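Long-range contact in putative methylase (Clostridium difficile, PDB 3LDU), which probably methylates guanine in ribosomal RNA and binds GTP: residues K322-R333 / T344-Q355. Numbering follows the deposited sequence.
Sequences KQLYKELGYAFR and TSYEDFEYEFGQ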
loop_
_atom_site.group_PDB
_atom_site.type_symbol
_atom_site.label_atom_id
_atom_site.label_comp_id
_atom_site.label_asym_id
_atom_site.label_seq_id
_atom_site.Cartn_x
_atom_site.Cartn_y
_atom_site.Cartn_z
ATOM N N LYS A 322 27.181 -6.012 -8.002
ATOM C CA LYS A 322 27.400 -7.424 -8.309
ATOM C C LYS A 322 28.226 -8.138 -7.234
ATOM O O LYS A 322 27.896 -9.258 -6.828
ATOM C CB LYS A 322 28.056 -7.592 -9.683
ATOM C CG LYS A 322 27.111 -7.384 -10.848
ATOM C CD LYS A 322 27.647 -8.050 -12.113
ATOM C CE LYS A 322 28.458 -7.092 -12.966
ATOM N NZ LYS A 322 29.157 -7.808 -14.083
ATOM N N GLN A 323 29.307 -7.500 -6.785
ATOM C CA GLN A 323 30.127 -8.073 -5.725
ATOM C C GLN A 323 29.354 -8.180 -4.411
ATOM O O GLN A 323 29.498 -9.154 -3.674
ATOM C CB GLN A 323 31.417 -7.277 -5.527
ATOM C CG GLN A 323 32.345 -7.873 -4.466
ATOM C CD GLN A 323 32.942 -9.225 -4.868
ATOM O OE1 GLN A 323 33.140 -9.510 -6.052
ATOM N NE2 GLN A 323 33.240 -10.056 -3.873
ATOM N N LEU A 324 28.530 -7.177 -4.122
ATOM C CA LEU A 324 27.711 -7.206 -2.921
ATOM C C LEU A 324 26.821 -8.448 -2.929
ATOM O O LEU A 324 26.743 -9.181 -1.945
ATOM C CB LEU A 324 26.853 -5.944 -2.837
ATOM C CG LEU A 324 25.802 -5.968 -1.727
ATOM C CD1 LEU A 324 26.480 -6.017 -0.369
ATOM C CD2 LEU A 324 24.897 -4.744 -1.832
ATOM N N TYR A 325 26.160 -8.693 -4.057
ATOM C CA TYR A 325 25.279 -9.848 -4.184
ATOM C C TYR A 325 26.036 -11.159 -3.906
ATOM O O TYR A 325 25.532 -12.030 -3.203
ATOM C CB TYR A 325 24.627 -9.875 -5.568
ATOM C CG TYR A 325 23.624 -8.750 -5.820
ATOM C CD1 TYR A 325 23.068 -8.028 -4.769
ATOM C CD2 TYR A 325 23.250 -8.409 -7.113
ATOM C CE1 TYR A 325 22.153 -7.000 -5.001
ATOM C CE2 TYR A 325 22.344 -7.387 -7.356
ATOM C CZ TYR A 325 21.799 -6.688 -6.306
ATOM O OH TYR A 325 20.898 -5.681 -6.579
ATOM N N LYS A 326 27.247 -11.292 -4.450
ATOM C CA LYS A 326 28.062 -12.482 -4.216
ATOM C C LYS A 326 28.400 -12.608 -2.732
ATOM O O LYS A 326 28.266 -13.670 -2.122
ATOM C CB LYS A 326 29.357 -12.404 -5.030
ATOM C CG LYS A 326 30.259 -13.602 -4.885
ATOM C CD LYS A 326 31.600 -13.336 -5.570
ATOM C CE LYS A 326 31.409 -12.925 -7.027
ATOM N NZ LYS A 326 30.896 -14.058 -7.848
ATOM N N GLU A 327 28.825 -11.500 -2.151
ATOM C CA GLU A 327 29.172 -11.490 -0.734
ATOM C C GLU A 327 27.978 -11.794 0.176
ATOM O O GLU A 327 28.116 -12.524 1.161
ATOM C CB GLU A 327 29.880 -10.190 -0.373
ATOM C CG GLU A 327 31.256 -10.113 -1.056
ATOM C CD GLU A 327 31.962 -8.781 -0.869
ATOM O OE1 GLU A 327 31.539 -7.986 -0.013
ATOM O OE2 GLU A 327 32.956 -8.534 -1.583
ATOM N N LEU A 328 26.804 -11.259 -0.163
ATOM C CA LEU A 328 25.590 -11.619 0.559
ATOM C C LEU A 328 25.274 -13.114 0.476
ATOM O O LEU A 328 24.906 -13.739 1.475
ATOM C CB LEU A 328 24.382 -10.825 0.042
ATOM C CG LEU A 328 24.455 -9.310 0.230
ATOM C CD1 LEU A 328 23.275 -8.648 -0.472
ATOM C CD2 LEU A 328 24.494 -8.908 1.714
ATOM N N GLY A 329 25.378 -13.680 -0.723
ATOM C CA GLY A 329 25.123 -15.098 -0.900
ATOM C C GLY A 329 26.024 -15.925 0.003
ATOM O O GLY A 329 25.558 -16.838 0.689
ATOM N N TYR A 330 27.312 -15.595 0.011
ATOM C CA TYR A 330 28.271 -16.307 0.859
ATOM C C TYR A 330 27.856 -16.240 2.327
ATOM O O TYR A 330 27.775 -17.270 2.995
ATOM C CB TYR A 330 29.684 -15.757 0.649
ATOM C CG TYR A 330 30.758 -16.360 1.531
ATOM C CD1 TYR A 330 31.245 -17.644 1.296
ATOM C CD2 TYR A 330 31.316 -15.632 2.578
ATOM C CE1 TYR A 330 32.239 -18.189 2.094
ATOM C CE2 TYR A 330 32.315 -16.170 3.379
ATOM C CZ TYR A 330 32.770 -17.447 3.135
ATOM O OH TYR A 330 33.760 -17.981 3.935
ATOM N N ALA A 331 27.567 -15.032 2.819
ATOM C CA ALA A 331 27.205 -14.843 4.227
ATOM C C ALA A 331 25.900 -15.548 4.586
ATOM O O ALA A 331 25.796 -16.202 5.621
ATOM C CB ALA A 331 27.104 -13.354 4.576
ATOM N N PHE A 332 24.890 -15.391 3.741
ATOM C CA PHE A 332 23.581 -15.933 4.071
ATOM C C PHE A 332 23.572 -17.470 4.063
ATOM O O PHE A 332 22.856 -18.098 4.848
ATOM C CB PHE A 332 22.504 -15.393 3.115
ATOM C CG PHE A 332 22.209 -13.914 3.274
ATOM C CD1 PHE A 332 22.933 -13.112 4.144
ATOM C CD2 PHE A 332 21.184 -13.339 2.534
ATOM C CE1 PHE A 332 22.629 -11.751 4.274
ATOM C CE2 PHE A 332 20.877 -11.979 2.658
ATOM C CZ PHE A 332 21.604 -11.192 3.529
ATOM N N ARG A 333 24.353 -18.069 3.169
ATOM C CA ARG A 333 24.403 -19.527 3.059
ATOM C C ARG A 333 25.131 -20.177 4.243
ATOM O O ARG A 333 25.010 -21.383 4.464
ATOM C CB ARG A 333 25.014 -19.959 1.709
ATOM C CG ARG A 333 24.028 -19.816 0.528
ATOM C CD ARG A 333 24.545 -20.453 -0.770
ATOM N NE ARG A 333 25.627 -19.681 -1.369
ATOM C CZ ARG A 333 25.454 -18.574 -2.084
ATOM N NH1 ARG A 333 24.231 -18.092 -2.295
ATOM N NH2 ARG A 333 26.509 -17.938 -2.578
ATOM N N THR A 344 15.017 -6.794 -5.671
ATOM C CA THR A 344 15.927 -5.996 -6.478
ATOM C C THR A 344 15.481 -5.970 -7.924
ATOM O O THR A 344 14.828 -6.903 -8.392
ATOM C CB THR A 344 17.395 -6.496 -6.401
ATOM O OG1 THR A 344 18.205 -5.677 -7.251
ATOM C CG2 THR A 344 17.505 -7.947 -6.850
ATOM N N SER A 345 15.850 -4.908 -8.633
ATOM C CA SER A 345 15.536 -4.802 -10.053
ATOM C C SER A 345 16.651 -5.385 -10.910
ATOM O O SER A 345 16.538 -5.436 -12.141
ATOM C CB SER A 345 15.299 -3.346 -10.447
ATOM O OG SER A 345 16.486 -2.583 -10.306
ATOM N N TYR A 346 17.728 -5.825 -10.264
ATOM C CA TYR A 346 18.836 -6.450 -10.982
ATOM C C TYR A 346 18.390 -7.811 -11.532
ATOM O O TYR A 346 18.188 -8.763 -10.779
ATOM C CB TYR A 346 20.066 -6.583 -10.076
ATOM C CG TYR A 346 21.318 -6.980 -10.836
ATOM C CD1 TYR A 346 22.090 -6.024 -11.481
ATOM C CD2 TYR A 346 21.710 -8.306 -10.917
ATOM C CE1 TYR A 346 23.224 -6.378 -12.188
ATOM C CE2 TYR A 346 22.846 -8.671 -11.618
ATOM C CZ TYR A 346 23.596 -7.700 -12.254
ATOM O OH TYR A 346 24.731 -8.040 -12.957
ATOM N N GLU A 347 18.223 -7.889 -12.847
ATOM C CA GLU A 347 17.646 -9.077 -13.484
ATOM C C GLU A 347 18.389 -10.376 -13.168
ATOM O O GLU A 347 17.776 -11.388 -12.824
ATOM C CB GLU A 347 17.558 -8.885 -15.002
ATOM C CG GLU A 347 16.408 -7.996 -15.453
ATOM C CD GLU A 347 15.071 -8.719 -15.455
ATOM O OE1 GLU A 347 14.921 -9.685 -16.233
ATOM O OE2 GLU A 347 14.169 -8.315 -14.689
ATOM N N ASP A 348 19.712 -10.335 -13.277
ATOM C CA ASP A 348 20.533 -11.528 -13.115
ATOM C C ASP A 348 21.001 -11.726 -11.671
ATOM O O ASP A 348 22.124 -12.188 -11.428
ATOM C CB ASP A 348 21.744 -11.444 -14.038
ATOM C CG ASP A 348 22.292 -12.805 -14.405
ATOM O OD1 ASP A 348 21.491 -13.761 -14.496
ATOM O OD2 ASP A 348 23.519 -12.915 -14.607
ATOM N N PHE A 349 20.133 -11.382 -10.723
ATOM C CA PHE A 349 20.456 -11.466 -9.305
ATOM C C PHE A 349 20.871 -12.870 -8.872
ATOM O O PHE A 349 21.895 -13.040 -8.225
ATOM C CB PHE A 349 19.279 -10.981 -8.439
ATOM C CG PHE A 349 19.463 -11.275 -6.982
ATOM C CD1 PHE A 349 20.271 -10.465 -6.191
ATOM C CD2 PHE A 349 18.876 -12.388 -6.413
ATOM C CE1 PHE A 349 20.459 -10.748 -4.848
ATOM C CE2 PHE A 349 19.069 -12.681 -5.075
ATOM C CZ PHE A 349 19.858 -11.859 -4.291
ATOM N N GLU A 350 20.083 -13.874 -9.248
ATOM C CA GLU A 350 20.340 -15.240 -8.804
ATOM C C GLU A 350 21.732 -15.701 -9.197
ATOM O O GLU A 350 22.405 -16.387 -8.429
ATOM C CB GLU A 350 19.280 -16.194 -9.353
ATOM C CG GLU A 350 17.914 -15.985 -8.714
ATOM C CD GLU A 350 16.806 -16.637 -9.506
ATOM O OE1 GLU A 350 16.517 -16.142 -10.613
ATOM O OE2 GLU A 350 16.227 -17.635 -9.021
ATOM N N TYR A 351 22.170 -15.303 -10.385
ATOM C CA TYR A 351 23.503 -15.679 -10.847
ATOM C C TYR A 351 24.617 -15.107 -9.962
ATOM O O TYR A 351 25.555 -15.821 -9.584
ATOM C CB TYR A 351 23.705 -15.286 -12.311
ATOM C CG TYR A 351 25.077 -15.656 -12.821
ATOM C CD1 TYR A 351 25.384 -16.971 -13.145
ATOM C CD2 TYR A 351 26.070 -14.695 -12.958
ATOM C CE1 TYR A 351 26.647 -17.313 -13.606
ATOM C CE2 TYR A 351 27.330 -15.027 -13.413
ATOM C CZ TYR A 351 27.614 -16.338 -13.736
ATOM O OH TYR A 351 28.870 -16.678 -14.191
ATOM N N GLU A 352 24.526 -13.829 -9.609
ATOM C CA GLU A 352 25.578 -13.211 -8.804
ATOM C C GLU A 352 25.482 -13.625 -7.331
ATOM O O GLU A 352 26.502 -13.815 -6.649
ATOM C CB GLU A 352 25.536 -11.690 -8.943
ATOM C CG GLU A 352 25.596 -11.201 -10.379
ATOM C CD GLU A 352 26.934 -11.483 -11.045
ATOM O OE1 GLU A 352 27.898 -11.850 -10.335
ATOM O OE2 GLU A 352 27.022 -11.331 -12.285
ATOM N N PHE A 353 24.248 -13.772 -6.852
ATOM C CA PHE A 353 23.974 -14.233 -5.493
ATOM C C PHE A 353 24.441 -15.678 -5.264
ATOM O O PHE A 353 24.786 -16.053 -4.144
ATOM C CB PHE A 353 22.479 -14.102 -5.199
ATOM C CG PHE A 353 22.107 -14.401 -3.782
ATOM C CD1 PHE A 353 22.434 -13.514 -2.763
ATOM C CD2 PHE A 353 21.396 -15.549 -3.466
ATOM C CE1 PHE A 353 22.080 -13.769 -1.453
ATOM C CE2 PHE A 353 21.035 -15.814 -2.154
ATOM C CZ PHE A 353 21.379 -14.917 -1.142
ATOM N N GLY A 354 24.446 -16.485 -6.323
ATOM C CA GLY A 354 24.969 -17.842 -6.245
ATOM C C GLY A 354 23.958 -18.894 -5.830
ATOM O O GLY A 354 24.330 -19.971 -5.364
ATOM N N GLN A 355 22.673 -18.589 -5.997
ATOM C CA GLN A 355 21.624 -19.510 -5.581
ATOM C C GLN A 355 20.318 -19.212 -6.311
ATOM O O GLN A 355 19.956 -18.049 -6.493
ATOM C CB GLN A 355 21.428 -19.412 -4.063
ATOM C CG GLN A 355 20.588 -20.517 -3.455
ATOM C CD GLN A 355 20.479 -20.384 -1.954
ATOM O OE1 GLN A 355 19.721 -21.110 -1.307
ATOM N NE2 GLN A 355 21.227 -19.439 -1.389
HETATM O O HOH W 1 28.205 -16.032 -3.563
#
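Y325 packs its ring against F349 and Y346 and bonds T344 through its hydroxyl. One edge of the F349 ring, led by CD1, stands over the centre of a Y325 face, with the ring planes at 75°. Y325 in turn points an edge at the face of Y346 in an offset edge-to-face pair. Here Y325 CE2 comes 3.6 Å from Y346 CB. The hydroxyl of Y325 is buried and held twice: T344 OG1 donates to Y325 OH at 2.8 Å, and P310 O is its second partner. T344 OG1 also accepts from the backbone N of Y346 in an ST turn, so it accepts one bond and donates another.

F353 is the knob of the contact and sits among L328, G329, F332 and R333. Its CG lies anti to the backbone N (chi1 -173°), which carries the ring across to the helix. G329 CA lies over one face in a CH-pi contact, 3.8 Å from the ring centroid. With no side chain at G329, the backbones come close. R333 NH1 and NH2 grip F353 O end-on, at 2.8 and 3.0 Å, with the oxygen close to the guanidinium plane. This occupies the carbonyl at the C-terminal end of helix 349-353, just before G354 leaves the helical conformation with positive phi.

E352 lies across K322, its OE2 3.3 Å from K322 CD. The K322 and K326 ammonium groups stay beyond salt-bridge distance, so any attraction is probably modest.

The axes of helices 322-333 and 349-353 cross at -61°, 7.9 Å apart. L324 of the longer helix touches the bound GTP. Helix 315-333 joins the adjacent parallel strands 304-307 and 339-344. It is the crossover helix of a beta-alpha-beta unit in the Rossmann-like methyltransferase domain, with the short helix after the second strand packed against it.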